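Local atomic coordinates of 2-(acetamidomethylene)succinate hydrolase (Mesorhizobium loti, PDB entry 3KXP), a protein that catalyses the last step of vitamin B6 degradation, hydrolysing (E)-2-(acetamidomethylene)succinate to succinic semialdehyde, acetate, ammonia and carbon dioxide. Residues I137-S142 with V163-T168; V159-A164 with T309-A314; V258-G263 with P282-V287. All blocks are in the same frame, centred on the assembly; numbering follows the deposited sequence.

The three contacts share one sheet of the alpha/beta hydrolase fold. Contact 1 is the innermost: it joins strands 136-141 and 159-165 and carries Ser142 and Asp166, two inferred active-site residues. Contact 2 uses strand 159-165 again, through Arg160 to Val163, and packs it against helix 301-313. Contact 3 pairs strand 258-263 with the last strand, 286-289. Strand 258-263 adjoins 159-165, and Phe311 of contact 2 also touches Leu259. Contacts 1 and 3 are parallel ladders of backbone hydrogen bonds. Contact 2 is side-chain packing. All three are buried, but contacts 2 and 3 lie farther from the centre and reach the second subunit.

Contact 1: residues I137-S142 with V163-T168; sequences ILVGHS and VAIDFT
Ile165 O is approached by Ser142 N and by two atoms of His141. Ser142 N donates a nearly straight hydrogen bond to it, 2.9 Å long with an angle of 170° at the hydrogen. His141 CA lies 3.5 Å from Ile165 O in a CA-H...O contact. With His141 CG anti to the backbone N (chi1 178°), beside the carbonyl carbon, CD2 of the ring comes to 3.3 Å from Ile165 O, which sits at the edge of the imidazole and in its plane. Ser142 CB lies over one face of this ring, toward the rim. The side chains of His141 and Ile165 cross at about a right angle, with CD2 of His141 3.9 Å from CG2 of Ile165. His141 NE2 is bonded to O of His294, and the two rings meet.

The strands run parallel. Val163 N binds Leu138 O at 2.7 Å, Gly140 N binds Val163 O, and Ile165 N binds Gly140 O at 2.8 Å. Val139, His141, Val163 and Ile165 share one face of the sheet. Ala164 points to the other face, where it touches helix 143-154; Gly140, paired with it, has no side chain.

Past the strands, Phe167 CB packs 3.5 Å from Ser142 O. Ser142 OG lies at the edge of the Phe167 ring and in its plane, 3.7 Å from CD2. The Asp166 carboxylate has its polar partners outside the two segments: OD2 is hydrogen-bonded to ND1 of His294 and to OG of Ser266, and OD1 to N of Gly263.

Ser142, the inferred nucleophile, has a positive phi of 55° and stands just before helix 143-154. This fits the nucleophile elbow of alpha/beta hydrolases. The ladder brings the strand ends that carry Ser142 and Asp166 side by side, consistent with a catalytic triad with His294.

Contact 2: residues V159-A164 with T309-A314; sequences VRSVVA and TNFIDA
The Phe311 ring meets the strand through CD1, CE1 and CZ, and the Arg160 guanidinium meets Ile312 O at its edge. Phe311 CE1 lies 3.4 Å from Val162 O and 4.1 Å from Ser161 CB. Phe311 CD1 lies 3.8 Å from Val163 CG2. The Phe311 and Val163 side chains slide past each other in opposite directions. Phe311 CB points toward the strand, and CG, anti to the backbone N (chi1 -171°), continues from it to the ring that makes these contacts.

At the guanidinium, Ile312 O is in the plane of the group, 3.7 Å from Arg160 NH2, too far for a bond. Arg160 NH2 instead donates to O of Ala314 of the second subunit, and Ala314 O of this chain accepts from Arg160 NH2 of the second subunit. The Arg160 chain is extended from CG to NE and crosses Ile312 at about a right angle, with NH2 4.2 Å from CB of Ile312. Ser161 OG lies 4.3 Å from Ile312 CG2. This hydroxyl is buried and has no polar partner in the model.

The helical turn 309-313, at the end of helix 301-313, runs at 167° to strand 161-164, with the axes 10.1 Å apart at closest approach. It belongs to the C-terminal helix, laid on the sheet as in other alpha/beta hydrolases. Phe311 also touches Pro257, Pro285 and Leu259, and Ala314 of the second subunit. An alanine at Phe311 would probably open a gap over Ser161 and Val163 and leave Val163 CG2 without its aromatic neighbour.

The two segments thus meet by van der Waals packing alone. Val162 O is probably hydrogen-bonded to Leu259 N, while Arg160 NH2 bonds across the dimer interface.

Contact 3: residues V258-G263 with P282-V287; sequences VLIVRG and PDLPVV
Ile260 N donates to Pro285 O at 3.0 Å, with an almost straight angle of 176°. Val287 N then binds Ile260 O at 2.8 Å, and Arg262 N binds Val287 O at 2.9 Å. These bonds make a parallel ladder. Before it, Pro285 has no N-H to offer, and Val258 O meets carbons instead: Pro285 CD at 3.5 Å and Leu284 CD2 at 3.6 Å.

The side chains sort by face. Val261 and Val287 lie side by side, pointing the same way. Leu259 CD1 reaches Pro285 CG at 3.9 Å and Val287 CG2 at 4.0 Å. On the other face Ile260 meets Val286, and its CD1 packs on Leu284 CB, the two side chains crossing at about a right angle.

Farther out, helix 271-280 covers Ile260 and Val286, closing a beta-alpha-beta unit. Val287 touches Ala307 of helix 301-313. Val286 makes backbone hydrogen bonds to the second subunit, and Pro285 packs on Pro285 there. Asp283 OD1 pairs with Arg281 NH1 in a salt bridge and bonds to Asn310 ND2 of the second subunit. Arg262 NH1 is held by Val269 O.

Three main-chain bonds thus attach strand 286-289, an outermost strand of this chain's sheet, to strand 258-263, with apolar side chains packed on both faces.

Contact 1: residues I137-S142 with V163-T168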
loop_
_atom_site.group_PDB
_atom_site.type_symbol
_atom_site.label_atom_id
_atom_site.label_comp_id
_atom_site.label_asym_id
_atom_site.label_seq_id
_atom_site.Cartn_x
_atom_site.Cartn_y
_atom_site.Cartn_z
ATOM N N ILE A 137 -0.084 -3.626 -15.435
ATOM C CA ILE A 137 0.136 -2.873 -14.218
ATOM C C ILE A 137 0.544 -1.508 -14.763
ATOM O O ILE A 137 1.492 -1.402 -15.540
ATOM C CB ILE A 137 1.292 -3.471 -13.389
ATOM C CG1 ILE A 137 0.895 -4.870 -12.888
ATOM C CG2 ILE A 137 1.647 -2.535 -12.229
ATOM C CD1 ILE A 137 2.014 -5.624 -12.224
ATOM N N LEU A 138 -0.195 -0.475 -14.385
ATOM C CA LEU A 138 0.081 0.881 -14.843
ATOM C C LEU A 138 0.864 1.739 -13.822
ATOM O O LEU A 138 0.408 1.957 -12.693
ATOM C CB LEU A 138 -1.239 1.572 -15.196
ATOM C CG LEU A 138 -1.916 1.315 -16.548
ATOM C CD1 LEU A 138 -1.775 -0.132 -16.975
ATOM C CD2 LEU A 138 -3.383 1.716 -16.440
ATOM N N VAL A 139 2.039 2.213 -14.238
ATOM C CA VAL A 139 2.898 3.065 -13.420
ATOM C C VAL A 139 2.923 4.438 -14.084
ATOM O O VAL A 139 3.595 4.631 -15.094
ATOM C CB VAL A 139 4.335 2.535 -13.379
ATOM C CG1 VAL A 139 5.225 3.497 -12.598
ATOM C CG2 VAL A 139 4.360 1.153 -12.753
ATOM N N GLY A 140 2.193 5.391 -13.522
ATOM C CA GLY A 140 2.150 6.711 -14.128
ATOM C C GLY A 140 2.587 7.882 -13.272
ATOM O O GLY A 140 2.346 7.925 -12.065
ATOM N N HIS A 141 3.243 8.843 -13.907
ATOM C CA HIS A 141 3.702 10.026 -13.200
ATOM C C HIS A 141 2.916 11.240 -13.645
ATOM O O HIS A 141 2.915 11.577 -14.827
ATOM C CB HIS A 141 5.180 10.286 -13.464
ATOM C CG HIS A 141 5.689 11.523 -12.792
ATOM N ND1 HIS A 141 6.693 12.304 -13.324
ATOM C CD2 HIS A 141 5.320 12.120 -11.634
ATOM C CE1 HIS A 141 6.917 13.331 -12.524
ATOM N NE2 HIS A 141 6.098 13.244 -11.492
ATOM N N SER A 142 2.248 11.891 -12.696
ATOM C CA SER A 142 1.463 13.092 -12.976
ATOM C C SER A 142 0.429 12.845 -14.092
ATOM O O SER A 142 -0.539 12.113 -13.875
ATOM C CB SER A 142 2.417 14.234 -13.345
ATOM O OG SER A 142 1.857 15.495 -13.020
ATOM N N VAL A 163 0.015 2.426 -10.055
ATOM C CA VAL A 163 0.903 3.118 -9.141
ATOM C C VAL A 163 0.793 4.560 -9.631
ATOM O O VAL A 163 1.439 4.939 -10.610
ATOM C CB VAL A 163 2.360 2.647 -9.268
ATOM C CG1 VAL A 163 3.252 3.532 -8.432
ATOM C CG2 VAL A 163 2.493 1.187 -8.812
ATOM N N ALA A 164 -0.060 5.341 -8.970
ATOM C CA ALA A 164 -0.296 6.738 -9.320
ATOM C C ALA A 164 0.688 7.685 -8.624
ATOM O O ALA A 164 0.467 8.101 -7.486
ATOM C CB ALA A 164 -1.726 7.120 -8.960
ATOM N N ILE A 165 1.758 8.043 -9.324
ATOM C CA ILE A 165 2.779 8.925 -8.764
ATOM C C ILE A 165 2.517 10.422 -8.935
ATOM O O ILE A 165 2.659 10.971 -10.025
ATOM C CB ILE A 165 4.170 8.624 -9.377
ATOM C CG1 ILE A 165 4.533 7.149 -9.160
ATOM C CG2 ILE A 165 5.222 9.541 -8.753
ATOM C CD1 ILE A 165 5.902 6.760 -9.722
ATOM N N ASP A 166 2.133 11.060 -7.836
ATOM C CA ASP A 166 1.893 12.499 -7.749
ATOM C C ASP A 166 0.795 13.174 -8.568
ATOM O O ASP A 166 1.060 14.145 -9.288
ATOM C CB ASP A 166 3.207 13.252 -7.979
ATOM C CG ASP A 166 3.436 14.342 -6.943
ATOM O OD1 ASP A 166 3.564 13.996 -5.748
ATOM O OD2 ASP A 166 3.477 15.538 -7.305
ATOM N N PHE A 167 -0.429 12.662 -8.458
ATOM C CA PHE A 167 -1.570 13.265 -9.127
ATOM C C PHE A 167 -2.850 12.663 -8.602
ATOM O O PHE A 167 -3.230 11.546 -8.953
ATOM C CB PHE A 167 -1.515 13.114 -10.650
ATOM C CG PHE A 167 -2.350 14.146 -11.373
ATOM C CD1 PHE A 167 -3.738 14.110 -11.305
ATOM C CD2 PHE A 167 -1.743 15.202 -12.039
ATOM C CE1 PHE A 167 -4.516 15.119 -11.886
ATOM C CE2 PHE A 167 -2.507 16.218 -12.626
ATOM C CZ PHE A 167 -3.900 16.176 -12.546
ATOM N N THR A 168 -3.523 13.435 -7.768
ATOM C CA THR A 168 -4.753 13.010 -7.127
ATOM C C THR A 168 -5.848 14.028 -7.423
ATOM O O THR A 168 -5.612 15.030 -8.098
ATOM C CB THR A 168 -4.558 12.989 -5.606
ATOM O OG1 THR A 168 -4.269 14.325 -5.163
ATOM C CG2 THR A 168 -3.396 12.064 -5.213
#

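Contact 2: residues V159-A164 with T309-A314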
loop_
_atom_site.group_PDB
_atom_site.type_symbol
_atom_site.label_atom_id
_atom_site.label_comp_id
_atom_site.label_asym_id
_atom_site.label_seq_id
_atom_site.Cartn_x
_atom_site.Cartn_y
_atom_site.Cartn_z
ATOM N N VAL A 159 -6.638 -3.696 -16.737
ATOM C CA VAL A 159 -5.591 -3.307 -15.806
ATOM C C VAL A 159 -5.622 -4.006 -14.456
ATOM O O VAL A 159 -6.643 -4.063 -13.767
ATOM C CB VAL A 159 -5.572 -1.760 -15.627
ATOM C CG1 VAL A 159 -6.959 -1.207 -15.822
ATOM C CG2 VAL A 159 -5.021 -1.380 -14.260
ATOM N N ARG A 160 -4.462 -4.541 -14.103
ATOM C CA ARG A 160 -4.250 -5.272 -12.864
ATOM C C ARG A 160 -4.143 -4.352 -11.646
ATOM O O ARG A 160 -4.768 -4.597 -10.614
ATOM C CB ARG A 160 -2.975 -6.107 -13.014
ATOM C CG ARG A 160 -2.459 -6.744 -11.744
ATOM C CD ARG A 160 -1.226 -7.588 -12.054
ATOM N NE ARG A 160 -0.348 -7.704 -10.892
ATOM C CZ ARG A 160 0.761 -8.433 -10.854
ATOM N NH1 ARG A 160 1.145 -9.130 -11.917
ATOM N NH2 ARG A 160 1.488 -8.459 -9.744
ATOM N N SER A 161 -3.355 -3.290 -11.778
ATOM C CA SER A 161 -3.149 -2.353 -10.688
ATOM C C SER A 161 -2.464 -1.089 -11.181
ATOM O O SER A 161 -1.849 -1.074 -12.251
ATOM C CB SER A 161 -2.292 -2.998 -9.602
ATOM O OG SER A 161 -1.093 -3.503 -10.156
ATOM N N VAL A 162 -2.560 -0.034 -10.384
ATOM C CA VAL A 162 -1.961 1.238 -10.741
ATOM C C VAL A 162 -1.090 1.824 -9.644
ATOM O O VAL A 162 -1.409 1.727 -8.461
ATOM C CB VAL A 162 -3.034 2.293 -11.049
ATOM C CG1 VAL A 162 -2.370 3.621 -11.400
ATOM C CG2 VAL A 162 -3.928 1.816 -12.167
ATOM N N VAL A 163 0.015 2.426 -10.055
ATOM C CA VAL A 163 0.903 3.118 -9.141
ATOM C C VAL A 163 0.793 4.560 -9.631
ATOM O O VAL A 163 1.439 4.939 -10.610
ATOM C CB VAL A 163 2.360 2.647 -9.268
ATOM C CG1 VAL A 163 3.252 3.532 -8.432
ATOM C CG2 VAL A 163 2.493 1.187 -8.812
ATOM N N ALA A 164 -0.060 5.341 -8.970
ATOM C CA ALA A 164 -0.296 6.738 -9.320
ATOM C C ALA A 164 0.688 7.685 -8.624
ATOM O O ALA A 164 0.467 8.101 -7.486
ATOM C CB ALA A 164 -1.726 7.120 -8.960
ATOM N N THR A 309 7.798 -2.354 -5.481
ATOM C CA THR A 309 7.975 -3.774 -5.211
ATOM C C THR A 309 7.189 -4.181 -3.969
ATOM O O THR A 309 6.708 -5.302 -3.892
ATOM C CB THR A 309 9.470 -4.151 -5.045
ATOM O OG1 THR A 309 10.061 -3.367 -4.002
ATOM C CG2 THR A 309 10.230 -3.897 -6.347
ATOM N N ASN A 310 7.036 -3.284 -3.001
ATOM C CA ASN A 310 6.257 -3.634 -1.810
ATOM C C ASN A 310 4.798 -3.814 -2.224
ATOM O O ASN A 310 4.100 -4.704 -1.737
ATOM C CB ASN A 310 6.331 -2.539 -0.742
ATOM C CG ASN A 310 7.644 -2.546 0.022
ATOM O OD1 ASN A 310 8.272 -3.595 0.200
ATOM N ND2 ASN A 310 8.054 -1.373 0.502
ATOM N N PHE A 311 4.363 -2.962 -3.148
ATOM C CA PHE A 311 2.994 -2.960 -3.652
ATOM C C PHE A 311 2.610 -4.214 -4.424
ATOM O O PHE A 311 1.749 -4.976 -3.992
ATOM C CB PHE A 311 2.779 -1.743 -4.554
ATOM C CG PHE A 311 1.348 -1.526 -4.961
ATOM C CD1 PHE A 311 1.031 -1.188 -6.272
ATOM C CD2 PHE A 311 0.320 -1.621 -4.024
ATOM C CE1 PHE A 311 -0.289 -0.944 -6.647
ATOM C CE2 PHE A 311 -1.000 -1.380 -4.383
ATOM C CZ PHE A 311 -1.311 -1.039 -5.698
ATOM N N ILE A 312 3.256 -4.424 -5.567
ATOM C CA ILE A 312 2.949 -5.567 -6.422
ATOM C C ILE A 312 3.373 -6.954 -5.916
ATOM O O ILE A 312 2.788 -7.960 -6.323
ATOM C CB ILE A 312 3.532 -5.346 -7.841
ATOM C CG1 ILE A 312 5.043 -5.134 -7.751
ATOM C CG2 ILE A 312 2.875 -4.123 -8.489
ATOM C CD1 ILE A 312 5.715 -4.896 -9.073
ATOM N N ASP A 313 4.366 -7.016 -5.029
ATOM C CA ASP A 313 4.833 -8.302 -4.517
ATOM C C ASP A 313 4.133 -8.802 -3.255
ATOM O O ASP A 313 4.300 -9.960 -2.876
ATOM C CB ASP A 313 6.342 -8.267 -4.248
ATOM C CG ASP A 313 7.163 -8.139 -5.517
ATOM O OD1 ASP A 313 6.640 -8.482 -6.600
ATOM O OD2 ASP A 313 8.337 -7.710 -5.422
ATOM N N ALA A 314 3.360 -7.938 -2.606
ATOM C CA ALA A 314 2.654 -8.309 -1.374
ATOM C C ALA A 314 1.890 -9.634 -1.485
ATOM O O ALA A 314 1.091 -9.839 -2.404
ATOM C CB ALA A 314 1.696 -7.185 -0.970
#

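Contact 3: residues V258-G263 with P282-V287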
loop_
_atom_site.group_PDB
_atom_site.type_symbol
_atom_site.label_atom_id
_atom_site.label_comp_id
_atom_site.label_asym_id
_atom_site.label_seq_id
_atom_site.Cartn_x
_atom_site.Cartn_y
_atom_site.Cartn_z
ATOM N N VAL A 258 -4.826 0.534 -6.286
ATOM C CA VAL A 258 -4.129 1.762 -6.642
ATOM C C VAL A 258 -3.254 2.244 -5.490
ATOM O O VAL A 258 -3.735 2.484 -4.385
ATOM C CB VAL A 258 -5.119 2.882 -7.014
ATOM C CG1 VAL A 258 -4.362 4.186 -7.305
ATOM C CG2 VAL A 258 -5.940 2.457 -8.226
ATOM N N LEU A 259 -1.957 2.360 -5.747
ATOM C CA LEU A 259 -1.026 2.844 -4.745
ATOM C C LEU A 259 -0.837 4.334 -5.021
ATOM O O LEU A 259 -0.497 4.724 -6.135
ATOM C CB LEU A 259 0.313 2.128 -4.870
ATOM C CG LEU A 259 1.437 2.673 -3.979
ATOM C CD1 LEU A 259 1.193 2.270 -2.522
ATOM C CD2 LEU A 259 2.780 2.112 -4.453
ATOM N N ILE A 260 -1.069 5.169 -4.017
ATOM C CA ILE A 260 -0.905 6.604 -4.198
ATOM C C ILE A 260 0.465 7.016 -3.682
ATOM O O ILE A 260 0.809 6.754 -2.526
ATOM C CB ILE A 260 -1.972 7.401 -3.429
ATOM C CG1 ILE A 260 -3.370 6.985 -3.884
ATOM C CG2 ILE A 260 -1.773 8.886 -3.669
ATOM C CD1 ILE A 260 -4.489 7.611 -3.061
ATOM N N VAL A 261 1.255 7.644 -4.545
ATOM C CA VAL A 261 2.579 8.094 -4.151
ATOM C C VAL A 261 2.643 9.603 -4.275
ATOM O O VAL A 261 2.300 10.157 -5.322
ATOM C CB VAL A 261 3.679 7.474 -5.036
ATOM C CG1 VAL A 261 5.030 8.048 -4.658
ATOM C CG2 VAL A 261 3.693 5.961 -4.862
ATOM N N ARG A 262 3.046 10.272 -3.197
ATOM C CA ARG A 262 3.172 11.725 -3.220
ATOM C C ARG A 262 4.560 12.116 -2.765
ATOM O O ARG A 262 5.171 11.431 -1.945
ATOM C CB ARG A 262 2.167 12.418 -2.285
ATOM C CG ARG A 262 2.232 13.948 -2.413
ATOM C CD ARG A 262 1.457 14.711 -1.354
ATOM N NE ARG A 262 2.297 14.972 -0.194
ATOM C CZ ARG A 262 2.853 16.142 0.107
ATOM N NH1 ARG A 262 2.666 17.210 -0.658
ATOM N NH2 ARG A 262 3.618 16.232 1.180
ATOM N N GLY A 263 5.054 13.220 -3.304
ATOM C CA GLY A 263 6.354 13.703 -2.888
ATOM C C GLY A 263 6.099 14.622 -1.706
ATOM O O GLY A 263 5.145 15.404 -1.725
ATOM N N PRO A 282 -10.250 5.824 1.591
ATOM C CA PRO A 282 -9.341 5.445 2.672
ATOM C C PRO A 282 -8.664 4.098 2.492
ATOM O O PRO A 282 -7.619 3.845 3.088
ATOM C CB PRO A 282 -10.235 5.495 3.910
ATOM C CG PRO A 282 -11.628 5.287 3.358
ATOM C CD PRO A 282 -11.609 6.085 2.097
ATOM N N ASP A 283 -9.237 3.244 1.651
ATOM C CA ASP A 283 -8.684 1.909 1.431
ATOM C C ASP A 283 -7.454 1.846 0.521
ATOM O O ASP A 283 -6.742 0.843 0.519
ATOM C CB ASP A 283 -9.774 1.001 0.863
ATOM C CG ASP A 283 -10.262 1.471 -0.496
ATOM O OD1 ASP A 283 -9.901 0.844 -1.522
ATOM O OD2 ASP A 283 -10.990 2.486 -0.541
ATOM N N LEU A 284 -7.203 2.895 -0.255
ATOM C CA LEU A 284 -6.054 2.888 -1.159
ATOM C C LEU A 284 -4.739 3.165 -0.421
ATOM O O LEU A 284 -4.566 4.229 0.172
ATOM C CB LEU A 284 -6.264 3.918 -2.280
ATOM C CG LEU A 284 -7.472 3.660 -3.189
ATOM C CD1 LEU A 284 -7.658 4.809 -4.195
ATOM C CD2 LEU A 284 -7.272 2.325 -3.915
ATOM N N PRO A 285 -3.797 2.206 -0.444
ATOM C CA PRO A 285 -2.506 2.387 0.237
ATOM C C PRO A 285 -1.785 3.656 -0.208
ATOM O O PRO A 285 -1.813 4.021 -1.381
ATOM C CB PRO A 285 -1.733 1.122 -0.129
ATOM C CG PRO A 285 -2.294 0.773 -1.472
ATOM C CD PRO A 285 -3.786 0.979 -1.255
ATOM N N VAL A 286 -1.133 4.315 0.739
ATOM C CA VAL A 286 -0.434 5.559 0.462
ATOM C C VAL A 286 1.040 5.541 0.859
ATOM O O VAL A 286 1.413 4.972 1.891
ATOM C CB VAL A 286 -1.121 6.737 1.200
ATOM C CG1 VAL A 286 -0.351 8.012 0.966
ATOM C CG2 VAL A 286 -2.570 6.893 0.719
ATOM N N VAL A 287 1.859 6.190 0.033
ATOM C CA VAL A 287 3.298 6.324 0.247
ATOM C C VAL A 287 3.675 7.797 0.021
ATOM O O VAL A 287 3.340 8.370 -1.015
ATOM C CB VAL A 287 4.097 5.431 -0.743
ATOM C CG1 VAL A 287 5.548 5.879 -0.817
ATOM C CG2 VAL A 287 4.038 3.975 -0.298
#